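Local coordinates for protein intracellular serine protease (Bacillus licheniformis, PDB 4ZOQ) that is a subtilisin-like serine protease of the S8 family that probably acts as an endopeptidase on lanthipeptide precursors, at residues 154-159 and 196-201. Sequence-based numbering, arbitrary orientation.
Sequences AYQRAA and LKHVVS
In the subtilase alpha/beta fold, Gln156 and Ala159 of helix 146-164 meet the type II beta turn from Leu196 to Val199, which leads into strand 200-205 of the mainly parallel central sheet. Both polar ends of the Gln156 carboxamide engage the backbone of Lys197. Gln156 OE1 accepts from Lys197 N at 3.1 Å, the donor lying in the carbonyl plane on a lone pair, although the N-H...O angle of 143° is bent. Gln156 NE2 gives a straighter bond to Lys197 O, 3.0 Å long at 160°; that oxygen lies close to the amide plane, whereas NE2 stands above the plane of the Lys197 carbonyl. The chain reaches there with CG anti to the backbone N (chi1 -171°) and a bend at chi2. NE2 also donates to Asn160 OD1, one helical turn further on, so the orientation of the amide is fixed by three bonds. Beside this polar pair, the Leu196 side chain runs antiparallel past that of Gln156 and crosses the Tyr155 side chain at about a right angle, Leu196 CD1 being 3.6 Å from Tyr155 CD2. Ala159 CB lies 3.4 Å from Lys197 O and 3.9 Å from Val199 CG2, consistent with a close approach of turn and helix at this small residue. Tyr155 also packs against Ile119, Met120 and Met123 of helix 116-128. An alanine in place of Gln156 would probably leave Lys197 N and O without the amide that pairs with them and Asn160 OD1 without this donor. The chemistry thus implies two complementary links: a side-chain amide paired with one residue's backbone N-H and C=O, and, beside it, apolar contacts of Leu196 with Tyr155 and of Val199 with Ala159.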
loop_
_atom_site.group_PDB
_atom_site.type_symbol
_atom_site.label_atom_id
_atom_site.label_comp_id
_atom_site.label_asym_id
_atom_site.label_seq_id
_atom_site.Cartn_x
_atom_site.Cartn_y
_atom_site.Cartn_z
ATOM N N ALA B 154 6.403 -16.905 4.643
ATOM C CA ALA B 154 7.373 -15.845 4.868
ATOM C C ALA B 154 6.662 -14.523 5.015
ATOM O O ALA B 154 6.949 -13.710 5.904
ATOM C CB ALA B 154 8.370 -15.775 3.697
ATOM N N TYR B 155 5.690 -14.342 4.127
ATOM C CA TYR B 155 5.019 -13.073 3.970
ATOM C C TYR B 155 4.172 -12.835 5.220
ATOM O O TYR B 155 4.045 -11.704 5.715
ATOM C CB TYR B 155 4.131 -13.121 2.749
ATOM C CG TYR B 155 4.149 -11.888 1.960
ATOM C CD1 TYR B 155 4.126 -11.944 0.573
ATOM C CD2 TYR B 155 4.339 -10.664 2.583
ATOM C CE1 TYR B 155 4.165 -10.798 -0.173
ATOM C CE2 TYR B 155 4.389 -9.514 1.852
ATOM C CZ TYR B 155 4.304 -9.593 0.469
ATOM O OH TYR B 155 4.362 -8.470 -0.319
ATOM N N GLN B 156 3.649 -13.935 5.754
ATOM C CA GLN B 156 2.832 -13.897 6.952
ATOM C C GLN B 156 3.676 -13.507 8.171
ATOM O O GLN B 156 3.187 -12.851 9.096
ATOM C CB GLN B 156 2.140 -15.255 7.154
ATOM C CG GLN B 156 1.107 -15.287 8.247
ATOM C CD GLN B 156 -0.025 -14.268 8.028
ATOM O OE1 GLN B 156 -0.869 -14.424 7.133
ATOM N NE2 GLN B 156 -0.042 -13.227 8.852
ATOM N N ARG B 157 4.956 -13.863 8.157
ATOM C CA ARG B 157 5.808 -13.530 9.288
ATOM C C ARG B 157 6.082 -12.046 9.304
ATOM O O ARG B 157 6.064 -11.425 10.359
ATOM C CB ARG B 157 7.130 -14.291 9.208
ATOM C CG ARG B 157 7.064 -15.754 9.545
ATOM C CD ARG B 157 8.465 -16.356 9.494
ATOM N NE ARG B 157 8.455 -17.792 9.733
ATOM C CZ ARG B 157 9.545 -18.556 9.777
ATOM N NH1 ARG B 157 10.743 -18.028 9.564
ATOM N NH2 ARG B 157 9.430 -19.856 10.023
ATOM N N ALA B 158 6.251 -11.465 8.123
ATOM C CA ALA B 158 6.401 -10.022 7.995
ATOM C C ALA B 158 5.174 -9.304 8.547
ATOM O O ALA B 158 5.290 -8.326 9.309
ATOM C CB ALA B 158 6.632 -9.641 6.539
ATOM N N ALA B 159 4.001 -9.820 8.206
ATOM C CA ALA B 159 2.762 -9.217 8.661
ATOM C C ALA B 159 2.621 -9.353 10.167
ATOM O O ALA B 159 2.163 -8.421 10.857
ATOM C CB ALA B 159 1.565 -9.846 7.943
ATOM N N LEU B 196 -3.246 -11.837 3.545
ATOM C CA LEU B 196 -2.605 -12.191 4.814
ATOM C C LEU B 196 -3.335 -11.710 6.054
ATOM O O LEU B 196 -3.928 -10.638 6.061
ATOM C CB LEU B 196 -1.180 -11.628 4.867
ATOM C CG LEU B 196 -0.142 -12.044 3.828
ATOM C CD1 LEU B 196 1.089 -11.142 3.976
ATOM C CD2 LEU B 196 0.229 -13.515 3.997
ATOM N N LYS B 197 -3.221 -12.471 7.126
ATOM C CA LYS B 197 -3.696 -12.005 8.405
ATOM C C LYS B 197 -2.857 -10.783 8.848
ATOM O O LYS B 197 -1.662 -10.678 8.512
ATOM C CB LYS B 197 -3.623 -13.137 9.422
ATOM C CG LYS B 197 -4.448 -12.917 10.662
ATOM C CD LYS B 197 -4.236 -14.072 11.649
ATOM C CE LYS B 197 -5.301 -14.090 12.730
ATOM N NZ LYS B 197 -5.135 -12.930 13.625
ATOM N N HIS B 198 -3.521 -9.842 9.530
ATOM C CA HIS B 198 -2.950 -8.566 9.977
ATOM C C HIS B 198 -2.665 -7.587 8.804
ATOM O O HIS B 198 -2.095 -6.516 8.986
ATOM C CB HIS B 198 -1.687 -8.793 10.798
ATOM C CG HIS B 198 -1.869 -9.758 11.924
ATOM N ND1 HIS B 198 -2.718 -9.516 12.985
ATOM C CD2 HIS B 198 -1.294 -10.961 12.168
ATOM C CE1 HIS B 198 -2.674 -10.537 13.822
ATOM N NE2 HIS B 198 -1.813 -11.424 13.353
ATOM N N VAL B 199 -3.052 -7.957 7.595
ATOM C CA VAL B 199 -3.030 -7.011 6.496
ATOM C C VAL B 199 -4.486 -6.606 6.151
ATOM O O VAL B 199 -5.359 -7.464 5.996
ATOM C CB VAL B 199 -2.331 -7.595 5.260
ATOM C CG1 VAL B 199 -2.492 -6.666 4.087
ATOM C CG2 VAL B 199 -0.844 -7.902 5.558
ATOM N N VAL B 200 -4.746 -5.304 6.091
ATOM C CA VAL B 200 -6.081 -4.781 5.799
ATOM C C VAL B 200 -6.292 -4.644 4.286
ATOM O O VAL B 200 -5.732 -3.741 3.643
ATOM C CB VAL B 200 -6.279 -3.415 6.466
ATOM C CG1 VAL B 200 -7.683 -2.870 6.197
ATOM C CG2 VAL B 200 -6.006 -3.510 7.981
ATOM N N SER B 201 -7.115 -5.515 3.711
ATOM C CA SER B 201 -7.328 -5.498 2.266
ATOM C C SER B 201 -8.396 -4.451 1.857
ATOM O O SER B 201 -9.504 -4.461 2.380
ATOM C CB SER B 201 -7.728 -6.888 1.798
ATOM O OG SER B 201 -7.853 -6.917 0.404
#